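Local structure of HIT family hydrolase (Legionella pneumophila subsp. pneumophila, 6D6J) at residues Thr44-Ile49 against Leu108-Gly113; Ile54-Asp59 against Phe93-Gly98. The protein is a zinc-binding member of the histidine triad (HIT) family, forms a two-chain assembly and probably acts as a hydrolase. All blocks are in the same frame, centred on the assembly; numbering follows the deposited sequence.

Contact 1: Thr44-Ile49 against Leu108-Gly113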
loop_
_atom_site.group_PDB
_atom_site.type_symbol
_atom_site.label_atom_id
_atom_site.label_comp_id
_atom_site.label_asym_id
_atom_site.label_seq_id
_atom_site.Cartn_x
_atom_site.Cartn_y
_atom_site.Cartn_z
ATOM N N THR B 44 7.993 -12.013 9.387
ATOM C CA THR B 44 7.578 -10.819 10.118
ATOM C C THR B 44 6.363 -10.230 9.415
ATOM O O THR B 44 6.384 -10.018 8.193
ATOM C CB THR B 44 8.697 -9.768 10.190
ATOM O OG1 THR B 44 9.771 -10.286 10.976
ATOM C CG2 THR B 44 8.225 -8.450 10.820
ATOM N N HIS B 45 5.311 -9.946 10.182
ATOM C CA HIS B 45 4.085 -9.376 9.620
ATOM C C HIS B 45 3.544 -8.346 10.606
ATOM O O HIS B 45 3.054 -8.692 11.692
ATOM C CB HIS B 45 3.084 -10.495 9.333
ATOM C CG HIS B 45 1.845 -10.063 8.619
ATOM N ND1 HIS B 45 0.969 -10.990 8.094
ATOM C CD2 HIS B 45 1.302 -8.842 8.385
ATOM C CE1 HIS B 45 -0.059 -10.357 7.562
ATOM N NE2 HIS B 45 0.120 -9.053 7.711
ATOM N N LEU B 46 3.638 -7.076 10.234
ATOM C CA LEU B 46 3.244 -5.968 11.090
ATOM C C LEU B 46 2.063 -5.239 10.465
ATOM O O LEU B 46 1.851 -5.276 9.248
ATOM C CB LEU B 46 4.431 -5.019 11.321
ATOM C CG LEU B 46 5.669 -5.735 11.903
ATOM C CD1 LEU B 46 6.895 -4.847 11.896
ATOM C CD2 LEU B 46 5.413 -6.276 13.309
ATOM N N LEU B 47 1.305 -4.558 11.318
ATOM C CA LEU B 47 0.159 -3.750 10.917
ATOM C C LEU B 47 0.393 -2.325 11.391
ATOM O O LEU B 47 0.775 -2.112 12.546
ATOM C CB LEU B 47 -1.117 -4.279 11.585
ATOM C CG LEU B 47 -1.444 -5.730 11.231
ATOM C CD1 LEU B 47 -2.595 -6.267 12.065
ATOM C CD2 LEU B 47 -1.744 -5.864 9.753
ATOM N N ILE B 48 0.182 -1.350 10.507
ATOM C CA ILE B 48 0.321 0.066 10.847
ATOM C C ILE B 48 -1.056 0.690 10.677
ATOM O O ILE B 48 -1.657 0.602 9.594
ATOM C CB ILE B 48 1.385 0.787 9.991
ATOM C CG1 ILE B 48 2.765 0.078 10.026
ATOM C CG2 ILE B 48 1.555 2.227 10.489
ATOM C CD1 ILE B 48 2.955 -1.084 9.074
ATOM N N ILE B 49 -1.571 1.283 11.751
ATOM C CA ILE B 49 -2.948 1.793 11.761
ATOM C C ILE B 49 -2.990 3.248 12.206
ATOM O O ILE B 49 -2.143 3.692 13.004
ATOM C CB ILE B 49 -3.893 0.952 12.649
ATOM C CG1 ILE B 49 -3.603 1.126 14.160
ATOM C CG2 ILE B 49 -3.860 -0.502 12.231
ATOM C CD1 ILE B 49 -4.713 0.586 15.037
ATOM N N LEU B 108 -2.292 -0.880 7.222
ATOM C CA LEU B 108 -1.284 -1.218 6.225
ATOM C C LEU B 108 -0.531 -2.457 6.701
ATOM O O LEU B 108 0.014 -2.470 7.815
ATOM C CB LEU B 108 -0.319 -0.046 6.056
ATOM C CG LEU B 108 0.797 -0.207 5.021
ATOM C CD1 LEU B 108 0.204 -0.553 3.664
ATOM C CD2 LEU B 108 1.560 1.108 4.921
ATOM N N HIS B 109 -0.494 -3.495 5.859
ATOM C CA HIS B 109 0.283 -4.690 6.165
ATOM C C HIS B 109 1.721 -4.496 5.719
ATOM O O HIS B 109 1.975 -4.034 4.600
ATOM C CB HIS B 109 -0.237 -5.892 5.381
ATOM C CG HIS B 109 -1.628 -6.299 5.710
ATOM N ND1 HIS B 109 -1.918 -7.247 6.671
ATOM C CD2 HIS B 109 -2.809 -5.927 5.166
ATOM C CE1 HIS B 109 -3.228 -7.406 6.733
ATOM N NE2 HIS B 109 -3.788 -6.636 5.813
ATOM N N LEU B 110 2.659 -4.884 6.581
ATOM C CA LEU B 110 4.085 -4.895 6.269
ATOM C C LEU B 110 4.557 -6.334 6.429
ATOM O O LEU B 110 4.538 -6.873 7.543
ATOM C CB LEU B 110 4.829 -3.951 7.213
ATOM C CG LEU B 110 6.351 -4.088 7.337
ATOM C CD1 LEU B 110 7.068 -4.013 6.008
ATOM C CD2 LEU B 110 6.868 -3.025 8.292
ATOM N N LEU B 111 4.947 -6.964 5.323
ATOM C CA LEU B 111 5.312 -8.383 5.307
ATOM C C LEU B 111 6.747 -8.535 4.832
ATOM O O LEU B 111 7.116 -7.998 3.780
ATOM C CB LEU B 111 4.415 -9.161 4.335
ATOM C CG LEU B 111 2.912 -9.088 4.597
ATOM C CD1 LEU B 111 2.225 -8.160 3.607
ATOM C CD2 LEU B 111 2.285 -10.487 4.560
ATOM N N GLY B 112 7.552 -9.280 5.582
ATOM C CA GLY B 112 8.906 -9.544 5.140
ATOM C C GLY B 112 9.496 -10.757 5.812
ATOM O O GLY B 112 8.804 -11.519 6.497
ATOM N N GLY B 113 10.799 -10.947 5.588
ATOM C CA GLY B 113 11.524 -12.055 6.169
ATOM C C GLY B 113 11.590 -13.271 5.289
ATOM O O GLY B 113 12.162 -14.281 5.701
#

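Contact 2: Ile54-Asp59 against Phe93-Gly98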
loop_
_atom_site.group_PDB
_atom_site.type_symbol
_atom_site.label_atom_id
_atom_site.label_comp_id
_atom_site.label_asym_id
_atom_site.label_seq_id
_atom_site.Cartn_x
_atom_site.Cartn_y
_atom_site.Cartn_z
ATOM N N ILE B 54 -11.107 4.895 10.876
ATOM C CA ILE B 54 -11.516 5.093 9.490
ATOM C C ILE B 54 -11.739 3.691 8.949
ATOM O O ILE B 54 -10.848 2.847 9.059
ATOM C CB ILE B 54 -10.433 5.824 8.671
ATOM C CG1 ILE B 54 -10.059 7.180 9.298
ATOM C CG2 ILE B 54 -10.908 5.984 7.238
ATOM C CD1 ILE B 54 -8.838 7.835 8.641
ATOM N N ALA B 55 -12.920 3.428 8.379
ATOM C CA ALA B 55 -13.300 2.043 8.108
ATOM C C ALA B 55 -12.508 1.428 6.959
ATOM O O ALA B 55 -12.016 0.300 7.075
ATOM C CB ALA B 55 -14.797 1.928 7.815
ATOM N N THR B 56 -12.443 2.119 5.815
ATOM C CA THR B 56 -11.772 1.603 4.622
ATOM C C THR B 56 -11.026 2.731 3.924
ATOM O O THR B 56 -11.255 3.916 4.187
ATOM C CB THR B 56 -12.743 0.990 3.593
ATOM O OG1 THR B 56 -13.421 2.040 2.895
ATOM C CG2 THR B 56 -13.749 0.036 4.235
ATOM N N ILE B 57 -10.161 2.356 2.974
ATOM C CA ILE B 57 -9.480 3.361 2.161
ATOM C C ILE B 57 -10.483 4.255 1.448
ATOM O O ILE B 57 -10.200 5.431 1.200
ATOM C CB ILE B 57 -8.532 2.664 1.157
ATOM C CG1 ILE B 57 -7.393 1.929 1.893
ATOM C CG2 ILE B 57 -7.990 3.645 0.110
ATOM C CD1 ILE B 57 -6.411 2.835 2.638
ATOM N N ASN B 58 -11.662 3.722 1.092
ATOM C CA ASN B 58 -12.653 4.545 0.400
ATOM C C ASN B 58 -13.138 5.707 1.251
ATOM O O ASN B 58 -13.688 6.669 0.706
ATOM C CB ASN B 58 -13.875 3.718 -0.005
ATOM C CG ASN B 58 -13.541 2.611 -0.965
ATOM O OD1 ASN B 58 -12.642 2.735 -1.792
ATOM N ND2 ASN B 58 -14.253 1.505 -0.853
ATOM N N ASP B 59 -12.955 5.630 2.565
ATOM C CA ASP B 59 -13.412 6.649 3.495
ATOM C C ASP B 59 -12.336 7.667 3.821
ATOM O O ASP B 59 -12.580 8.546 4.652
ATOM C CB ASP B 59 -13.947 5.977 4.754
ATOM C CG ASP B 59 -14.978 4.930 4.420
ATOM O OD1 ASP B 59 -14.753 3.721 4.698
ATOM O OD2 ASP B 59 -15.975 5.306 3.774
ATOM N N PHE B 93 -2.490 -2.673 1.282
ATOM C CA PHE B 93 -3.797 -2.265 1.806
ATOM C C PHE B 93 -4.860 -3.140 1.158
ATOM O O PHE B 93 -4.922 -3.232 -0.073
ATOM C CB PHE B 93 -4.178 -0.813 1.464
ATOM C CG PHE B 93 -3.451 0.263 2.240
ATOM C CD1 PHE B 93 -3.678 0.450 3.610
ATOM C CD2 PHE B 93 -2.611 1.148 1.570
ATOM C CE1 PHE B 93 -3.045 1.489 4.286
ATOM C CE2 PHE B 93 -1.973 2.178 2.249
ATOM C CZ PHE B 93 -2.207 2.356 3.597
ATOM N N ASN B 94 -5.718 -3.745 1.969
ATOM C CA ASN B 94 -6.889 -4.458 1.476
ATOM C C ASN B 94 -8.103 -3.558 1.631
ATOM O O ASN B 94 -8.233 -2.861 2.640
ATOM C CB ASN B 94 -7.118 -5.716 2.305
ATOM C CG ASN B 94 -6.054 -6.767 2.068
ATOM O OD1 ASN B 94 -5.304 -6.707 1.092
ATOM N ND2 ASN B 94 -6.019 -7.770 2.934
ATOM N N VAL B 95 -9.006 -3.585 0.652
ATOM C CA VAL B 95 -10.196 -2.739 0.701
ATOM C C VAL B 95 -11.430 -3.593 0.447
ATOM O O VAL B 95 -11.623 -4.113 -0.665
ATOM C CB VAL B 95 -10.119 -1.554 -0.274
ATOM C CG1 VAL B 95 -11.287 -0.594 -0.018
ATOM C CG2 VAL B 95 -8.779 -0.834 -0.123
ATOM N N ASN B 96 -12.273 -3.715 1.470
ATOM C CA ASN B 96 -13.537 -4.442 1.414
ATOM C C ASN B 96 -13.342 -5.946 1.237
ATOM O O ASN B 96 -12.212 -6.433 1.125
ATOM C CB ASN B 96 -14.533 -3.793 0.437
ATOM C CG ASN B 96 -15.174 -2.571 1.046
ATOM O OD1 ASN B 96 -15.400 -2.552 2.252
ATOM N ND2 ASN B 96 -15.439 -1.544 0.245
ATOM N N SER B 97 -14.433 -6.701 1.248
ATOM C CA SER B 97 -14.307 -8.152 1.313
ATOM C C SER B 97 -13.581 -8.705 0.093
ATOM O O SER B 97 -12.759 -9.617 0.220
ATOM C CB SER B 97 -15.682 -8.805 1.480
ATOM O OG SER B 97 -15.544 -10.201 1.697
ATOM N N GLY B 98 -13.870 -8.177 -1.101
ATOM C CA GLY B 98 -13.212 -8.669 -2.295
ATOM C C GLY B 98 -11.730 -8.378 -2.316
ATOM O O GLY B 98 -10.981 -9.062 -3.025
HETATM O O HOH W 1 -9.524 -0.564 3.533
HETATM O O HOH W 2 -16.462 1.163 0.964
#

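Contact 1: Thr44-Ile49 against Leu108-Gly113
Ile48, Leu108 and Leu110 lie on the same face of two central, neighbouring strands of the HIT-fold antiparallel sheet, and they have the most surface buried by this pairing. The segment axes approach to 4.7 Å with N-to-C directions 161° apart. The ladder holds three hydrogen-bonded pairs, Thr44-Gly112, Leu46-Leu110 and Ile48-Leu108, each closed by two backbone bonds; Leu46 N to Leu110 O, at 2.8 Å, is one of them. On this face the CD1 methyl of Ile48, turned out of the extended chain (chi2 83°), reaches diagonally across the ladder: it sits 3.5 Å from Leu108 O and 3.9 Å from Leu110 CB. Leu110 runs side by side with Leu46, pointing the same way, and Leu46 CD1 meets Leu110 CD2 at 4.0 Å. Directly across, the CB atoms of Ile48 and Leu108 are 4.4 Å apart. Helix 62-81 covers this layer, with Ala75 touching both Ile48 and Leu108.

The other face carries His45, Leu47, His109 and Leu111. His109 belongs to the predicted histidine triad motif, and its ring meets that of His107, the predicted nucleotidylated histidine; Trp118 of the second subunit also packs against His109. Leu47 CD2 approaches the ND1 side of the His109 ring. Gln41 N bonds His45 ND1 and so helps fix the rotation of that ring, while the CD2 methyl of Leu111 lies over its centre. At the ring edge, His45 NE2 and His109 ND1 form a nearly straight hydrogen bond of 2.9 Å, with 169° at the hydrogen.

Contact 2: Ile54-Asp59 against Phe93-Gly98
The loop between strand 44-50 and helix 62-81 of the HIT fold, with its 3-10 turn at Ile57-Asp59, packs here on the end of strand 89-95 through Ile57, Val95 and Phe93. Ile57 has the most surface covered. Its CD1, bent away from an extended chain (chi2 -66°), comes over one face of the Phe93 ring, offset toward the rim, in a CH-pi contact: CD1 is 3.9 Å from the ring centroid and 16° off the normal. Further back along the same side chain, Ile57 CG1 meets Val95 CG2 at 3.7 Å, the two side chains crossing at about a right angle. The other branch of Val95, CG1, touches the Asn58 amide, 3.7 Å from its ND2. Leu68 of helix 62-81 contacts both Ile57 and Phe93, adding to this apolar cluster.

The turn is tied internally. Asp59 N bonds Thr56 O at 2.9 Å, and Thr56 OG1 donates to Asp59 OD1 at 2.8 Å, meeting it from above the carboxylate plane. Next to the second subunit, the Asn58 and Asn96 amides stand with their planes 55° apart and turn ND2 groups toward each other. One water accepts from both, at 2.9 Å from Asn58 ND2 and 3.0 Å from Asn96 ND2; Ser85 O of the second subunit bonds both nitrogens as well, and Tyr89 OH of that subunit bonds Asn58 OD1. A second water accepts from Ile57 N and lies within hydrogen-bonding distance of Asn94 O on the strand. The loop is thus held mainly by apolar contacts of Ile57, whereas the two NH2 groups, both donors and not bonded to each other, share acceptors that couple the junction to the dimer interface.

How the contacts relate
The centres of contacts 1 and 2 are about 16 Å apart, and both reach the same antiparallel sheet, in which strands 108-112 and 89-95 are neighbours. In chain order 44-49 comes first, then 54-59, helix 62-81, segment 93-98 and finally 108-113, so both segments of contact 2 fall between those of contact 1. The two meet directly: Leu108 CB packs on Phe93 CE1 at 3.6 Å, and His109 lies against Asn94. Contact 1 thus builds the centre of the sheet, and contact 2 fastens a loop to one of the two strands outermost within the chain, where Phe93-Val95 pair with a strand of the second subunit and carry the sheet across the interface.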